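Local coordinates for uncharacterized protein A6V7T0 (Pseudomonas aeruginosa, PDB 3K12) that is of unknown function but belongs to the YjgF-like (endoribonuclease L-PSP) family of small alpha/beta proteins and assembles from three chains, at residues R57-I65 / W80-R88. Residues are numbered along the deposited sequence; the frame is centred on the assembly and turned at random. Where two conformers were deposited one is given.
Sequences RGQVLSVRI and WDQWFPEGR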
ATOM      1  N   ARG D  57       0.600   6.397 -18.331  1.00 13.40           N
ATOM      2  CA  ARG D  57       1.662   6.453 -17.329  1.00 13.96           C
ATOM      3  C   ARG D  57       1.845   7.814 -16.690  1.00 13.66           C
ATOM      4  O   ARG D  57       2.614   7.909 -15.727  1.00 15.36           O
ATOM      5  CB  ARG D  57       3.003   5.957 -17.888  1.00 14.82           C
ATOM      6  CG  ARG D  57       3.652   6.914 -18.890  1.00 12.84           C
ATOM      7  CD  ARG D  57       5.017   6.365 -19.269  1.00 12.79           C
ATOM      8  NE  ARG D  57       4.850   5.225 -20.153  1.00 11.46           N
ATOM      9  CZ  ARG D  57       5.845   4.700 -20.870  1.00 11.10           C
ATOM     10  NH1 ARG D  57       7.071   5.180 -20.743  1.00 12.32           N
ATOM     11  NH2 ARG D  57       5.597   3.696 -21.709  1.00 12.58           N
ATOM     12  N   GLY D  58       1.165   8.827 -17.216  1.00 13.98           N
ATOM     13  CA  GLY D  58       1.161  10.151 -16.611  1.00 12.90           C
ATOM     14  C   GLY D  58       0.049  10.322 -15.591  1.00 12.92           C
ATOM     15  O   GLY D  58      -0.095  11.406 -15.052  1.00 12.88           O
ATOM     16  N   GLN D  59      -0.747   9.277 -15.342  1.00 12.21           N
ATOM     17  CA  GLN D  59      -1.908   9.381 -14.455  1.00 12.67           C
ATOM     18  C   GLN D  59      -1.774   8.461 -13.239  1.00 11.68           C
ATOM     19  O   GLN D  59      -2.787   8.180 -12.558  1.00 13.32           O
ATOM     20  CB  GLN D  59      -3.185   9.017 -15.215  1.00 14.06           C
ATOM     21  CG  GLN D  59      -3.524   9.994 -16.353  1.00 15.78           C
ATOM     22  CD  GLN D  59      -4.945   9.819 -16.844  1.00 19.45           C
ATOM     23  OE1 GLN D  59      -5.195   9.686 -18.053  1.00 25.14           O
ATOM     24  NE2 GLN D  59      -5.891   9.804 -15.920  1.00 18.95           N
ATOM     25  N   VAL D  60      -0.576   7.973 -12.952  1.00 10.98           N
ATOM     26  CA  VAL D  60      -0.437   7.084 -11.799  1.00 10.67           C
ATOM     27  C   VAL D  60      -0.356   7.931 -10.527  1.00 11.54           C
ATOM     28  O   VAL D  60       0.162   9.056 -10.513  1.00 11.64           O
ATOM     29  CB  VAL D  60       0.772   6.173 -11.973  1.00 10.66           C
ATOM     30  CG1 VAL D  60       0.878   5.128 -10.872  1.00 13.22           C
ATOM     31  CG2 VAL D  60       0.686   5.479 -13.347  1.00 12.92           C
ATOM     32  N   LEU D  61      -0.928   7.394  -9.453  1.00 10.30           N
ATOM     33  CA  LEU D  61      -1.034   8.162  -8.197  1.00 10.64           C
ATOM     34  C   LEU D  61      -0.066   7.631  -7.162  1.00  9.57           C
ATOM     35  O   LEU D  61       0.654   8.424  -6.533  1.00 10.55           O
ATOM     36  CB  LEU D  61      -2.466   8.085  -7.634  1.00 10.41           C
ATOM     37  CG  LEU D  61      -3.481   8.725  -8.585  1.00 11.16           C
ATOM     38  CD1 LEU D  61      -4.909   8.321  -8.187  1.00 12.53           C
ATOM     39  CD2 LEU D  61      -3.388  10.259  -8.708  1.00 12.40           C
ATOM     40  N   SER D  62      -0.036   6.298  -6.967  1.00  9.52           N
ATOM     41  CA  SER D  62       0.881   5.703  -5.983  1.00  9.91           C
ATOM     42  C   SER D  62       1.412   4.393  -6.499  1.00 10.99           C
ATOM     43  O   SER D  62       0.679   3.634  -7.154  1.00 11.39           O
ATOM     44  CB  SER D  62       0.205   5.486  -4.596  1.00 11.60           C
ATOM     45  OG  SER D  62      -0.814   4.516  -4.677  1.00 13.96           O
ATOM     46  N   VAL D  63       2.675   4.114  -6.195  1.00 10.02           N
ATOM     47  CA  VAL D  63       3.272   2.795  -6.481  1.00 10.04           C
ATOM     48  C   VAL D  63       4.007   2.315  -5.250  1.00 10.97           C
ATOM     49  O   VAL D  63       4.879   3.013  -4.732  1.00 11.33           O
ATOM     50  CB  VAL D  63       4.239   2.826  -7.724  1.00 10.60           C
ATOM     51  CG1 VAL D  63       4.755   1.402  -8.025  1.00 12.55           C
ATOM     52  CG2 VAL D  63       3.522   3.400  -8.903  1.00 11.55           C
ATOM     53  N   ARG D  64       3.631   1.142  -4.759  1.00 10.18           N
ATOM     54  CA  ARG D  64       4.366   0.473  -3.703  1.00 10.09           C
ATOM     55  C   ARG D  64       5.365  -0.423  -4.380  1.00 10.26           C
ATOM     56  O   ARG D  64       5.014  -1.227  -5.247  1.00 11.79           O
ATOM     57  CB  ARG D  64       3.386  -0.342  -2.842  1.00 10.23           C
ATOM     58  CG  ARG D  64       4.032  -1.057  -1.670  1.00 13.36           C
ATOM     59  CD  ARG D  64       4.556  -0.074  -0.599  1.00 11.32           C
ATOM     60  NE  ARG D  64       5.016  -0.856   0.533  1.00 13.83           N
ATOM     61  CZ  ARG D  64       6.277  -1.100   0.852  1.00 13.75           C
ATOM     62  NH1 ARG D  64       6.533  -1.901   1.868  1.00 15.67           N
ATOM     63  NH2 ARG D  64       7.287  -0.517   0.187  1.00 14.76           N
ATOM     64  N   ILE D  65       6.635  -0.261  -4.034  1.00 10.84           N
ATOM     65  CA  ILE D  65       7.720  -1.033  -4.680  1.00 11.36           C
ATOM     66  C   ILE D  65       8.384  -1.930  -3.662  1.00 11.89           C
ATOM     67  O   ILE D  65       8.970  -1.439  -2.677  1.00 11.59           O
ATOM     68  CB  ILE D  65       8.783  -0.101  -5.307  1.00 12.12           C
ATOM     69  CG1 ILE D  65       8.121   0.881  -6.255  1.00 13.04           C
ATOM     70  CG2 ILE D  65       9.847  -0.941  -6.035  1.00 12.68           C
ATOM     71  CD1 ILE D  65       9.088   1.969  -6.852  1.00 14.47           C
ATOM     72  N   TRP D  80      13.176   3.619 -13.582  1.00 13.79           N
ATOM     73  CA  TRP D  80      12.144   4.523 -13.097  1.00 13.84           C
ATOM     74  C   TRP D  80      12.341   5.951 -13.634  1.00 13.41           C
ATOM     75  O   TRP D  80      11.412   6.583 -14.114  1.00 14.24           O
ATOM     76  CB  TRP D  80      12.141   4.505 -11.553  1.00 13.43           C
ATOM     77  CG  TRP D  80      11.035   5.310 -10.942  1.00 11.33           C
ATOM     78  CD1 TRP D  80      11.060   6.630 -10.642  1.00 12.86           C
ATOM     79  CD2 TRP D  80       9.721   4.837 -10.577  1.00 11.87           C
ATOM     80  NE1 TRP D  80       9.847   7.029 -10.106  1.00 14.12           N
ATOM     81  CE2 TRP D  80       9.013   5.942 -10.053  1.00 12.92           C
ATOM     82  CE3 TRP D  80       9.084   3.590 -10.637  1.00 13.46           C
ATOM     83  CZ2 TRP D  80       7.683   5.843  -9.570  1.00 13.13           C
ATOM     84  CZ3 TRP D  80       7.773   3.483 -10.160  1.00 14.07           C
ATOM     85  CH2 TRP D  80       7.084   4.608  -9.641  1.00 13.47           C
ATOM     86  N   ASP D  81      13.591   6.429 -13.548  1.00 15.25           N
ATOM     87  CA  ASP D  81      13.926   7.784 -13.969  1.00 16.76           C
ATOM     88  C   ASP D  81      13.865   7.988 -15.496  1.00 16.84           C
ATOM     89  O   ASP D  81      13.765   9.129 -15.976  1.00 18.84           O
ATOM     90  CB  ASP D  81      15.314   8.173 -13.437  1.00 18.19           C
ATOM     91  CG  ASP D  81      15.348   8.322 -11.923  1.00 20.69           C
ATOM     92  OD1 ASP D  81      14.278   8.421 -11.281  1.00 21.47           O
ATOM     93  OD2 ASP D  81      16.474   8.333 -11.366  1.00 24.01           O
ATOM     94  N   GLN D  82      13.880   6.894 -16.234  1.00 16.38           N
ATOM     95  CA  GLN D  82      13.777   6.942 -17.703  1.00 15.61           C
ATOM     96  C   GLN D  82      12.385   6.751 -18.226  1.00 15.12           C
ATOM     97  O   GLN D  82      12.171   6.819 -19.410  1.00 15.18           O
ATOM     98  CB  GLN D  82      14.656   5.839 -18.333  1.00 17.13           C
ATOM     99  CG  GLN D  82      16.121   6.158 -18.259  1.00 21.04           C
ATOM    100  CD  GLN D  82      17.022   4.992 -18.592  1.00 22.76           C
ATOM    101  OE1 GLN D  82      16.592   3.962 -19.157  1.00 26.10           O
ATOM    102  NE2 GLN D  82      18.284   5.139 -18.239  1.00 25.37           N
ATOM    103  N   TRP D  83      11.424   6.496 -17.342  1.00 12.24           N
ATOM    104  CA  TRP D  83      10.121   6.001 -17.765  1.00 12.53           C
ATOM    105  C   TRP D  83       9.012   7.046 -17.838  1.00 11.68           C
ATOM    106  O   TRP D  83       8.196   7.040 -18.747  1.00 12.26           O
ATOM    107  CB  TRP D  83       9.699   4.864 -16.802  1.00 12.43           C
ATOM    108  CG  TRP D  83       8.494   4.112 -17.306  1.00 13.44           C
ATOM    109  CD1 TRP D  83       7.208   4.285 -16.915  1.00 13.32           C
ATOM    110  CD2 TRP D  83       8.489   3.066 -18.273  1.00 14.67           C
ATOM    111  NE1 TRP D  83       6.377   3.419 -17.608  1.00 13.58           N
ATOM    112  CE2 TRP D  83       7.142   2.659 -18.454  1.00 13.29           C
ATOM    113  CE3 TRP D  83       9.488   2.434 -19.011  1.00 14.12           C
ATOM    114  CZ2 TRP D  83       6.774   1.641 -19.344  1.00 12.49           C
ATOM    115  CZ3 TRP D  83       9.114   1.403 -19.888  1.00 15.25           C
ATOM    116  CH2 TRP D  83       7.783   1.023 -20.029  1.00 15.81           C
ATOM    117  N   PHE D  84       8.931   7.891 -16.808  1.00 12.39           N
ATOM    118  CA  PHE D  84       7.782   8.779 -16.658  1.00 13.04           C
ATOM    119  C   PHE D  84       8.016  10.168 -17.219  1.00 13.40           C
ATOM    120  O   PHE D  84       9.157  10.657 -17.180  1.00 14.01           O
ATOM    121  CB  PHE D  84       7.397   8.904 -15.164  1.00 12.97           C
ATOM    122  CG  PHE D  84       6.891   7.613 -14.559  1.00 10.96           C
ATOM    123  CD1 PHE D  84       5.556   7.224 -14.758  1.00 12.35           C
ATOM    124  CD2 PHE D  84       7.720   6.826 -13.787  1.00 11.22           C
ATOM    125  CE1 PHE D  84       5.077   6.057 -14.207  1.00 11.88           C
ATOM    126  CE2 PHE D  84       7.250   5.631 -13.217  1.00 13.29           C
ATOM    127  CZ  PHE D  84       5.901   5.244 -13.434  1.00 12.91           C
ATOM    128  N   PRO D  85       6.956  10.798 -17.770  1.00 14.23           N
ATOM    129  CA  PRO D  85       7.078  12.192 -18.223  1.00 15.00           C
ATOM    130  C   PRO D  85       7.542  13.099 -17.081  1.00 16.06           C
ATOM    131  O   PRO D  85       7.186  12.882 -15.909  1.00 15.43           O
ATOM    132  CB  PRO D  85       5.686  12.543 -18.729  1.00 15.65           C
ATOM    133  CG  PRO D  85       4.811  11.351 -18.444  1.00 17.19           C
ATOM    134  CD  PRO D  85       5.616  10.225 -17.978  1.00 14.75           C
ATOM    135  N   GLU D  86       8.329  14.121 -17.394  1.00 15.10           N
ATOM    136  CA  GLU D  86       8.896  15.000 -16.372  1.00 16.31           C
ATOM    137  C   GLU D  86       7.794  15.583 -15.499  1.00 15.98           C
ATOM    138  O   GLU D  86       6.825  16.116 -16.002  1.00 16.98           O
ATOM    139  CB  GLU D  86       9.729  16.146 -17.003  1.00 17.56           C
ATOM    140  CG  GLU D  86      10.403  16.995 -15.893  1.00 20.83           C
ATOM    141  CD  GLU D  86      11.163  18.220 -16.368  1.00 26.20           C
ATOM    142  OE1 GLU D  86      11.039  18.598 -17.544  1.00 28.76           O
ATOM    143  OE2 GLU D  86      11.885  18.806 -15.521  1.00 27.40           O
ATOM    144  N   GLY D  87       7.993  15.458 -14.191  1.00 16.97           N
ATOM    145  CA  GLY D  87       7.098  16.049 -13.212  1.00 17.37           C
ATOM    146  C   GLY D  87       5.826  15.259 -12.948  1.00 17.32           C
ATOM    147  O   GLY D  87       5.068  15.630 -12.034  1.00 19.30           O
ATOM    148  N   ARG D  88       5.591  14.171 -13.691  1.00 16.19           N
ATOM    149  CA  ARG D  88       4.349  13.412 -13.568  0.50 15.98           C
ATOM    150  C   ARG D  88       4.539  12.009 -13.007  1.00 15.16           C
ATOM    151  O   ARG D  88       3.593  11.217 -13.002  1.00 15.42           O
ATOM    152  CB  ARG D  88       3.590  13.343 -14.899  0.50 16.11           C
ATOM    153  CG  ARG D  88       2.948  14.670 -15.333  0.50 18.51           C
ATOM    154  CD  ARG D  88       2.001  14.457 -16.519  0.50 20.51           C
ATOM    155  NE  ARG D  88       2.690  14.466 -17.812  0.50 23.40           N
ATOM    156  CZ  ARG D  88       2.177  13.989 -18.945  0.50 24.92           C
ATOM    157  NH1 ARG D  88       2.870  14.050 -20.083  0.50 23.83           N
ATOM    158  NH2 ARG D  88       0.968  13.441 -18.947  0.50 25.68           N
TER
HETATM  159  O   HOH W   1       2.095   9.020 -13.338  1.00 13.43           O
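Arg57 stacked on Trp83 and a tryptophan set against two aliphatic strand residues make this a mixed contact, polar at one end and apolar at the other, between strand 60-67 with the loop leading into it and the end of helix 73-83 with the turn that follows. The guanidinium of Arg57 lies flat over the indole of Trp83, planes 4° apart and centred 3.8 Å from each other, a cation-pi stack. Its NH1 also donates in its own plane to Trp83 O (3.0 Å, N-H...O 159°), meeting a lone pair of the carbonyl, so one residue supplies both the ring and the acceptor and the guanidinium is fixed in tilt and rotation. A bend at chi3 (74°) folds the arginine chain onto the ring, and a salt bridge from NH2 to Asp47 of helix 35-52 ties down its far end. Nearer the backbone, Arg57 CG packs on Pro85 CD at 4.0 Å, while the backbone O of Arg57 approaches the edge of the Phe84 ring, 3.2 Å from CD1. One water lies 2.7 Å from both Arg57 O and Arg88 O and accepts from Val60 N at 2.9 Å, linking the entry to the strand with the type II turn Pro85-Arg88. Deeper in, Trp80, its CG anti to the backbone N, brings the rim of its six-membered ring up to the strand. Val63 CG2 meets that ring at its edge, 3.8 Å from CH2, and Ile65 CD1 comes obliquely to within 3.9 Å of CZ3. Phe84 covers one face of the same indole, and Arg92 makes a cation-pi contact with it. Helix 73-83 is thus seated on strand 60-67 within the beta-alpha-beta crossover of strand 60-67, helix 73-83 and parallel strand 91-96, part of the alpha/beta fold of YjgF-like proteins.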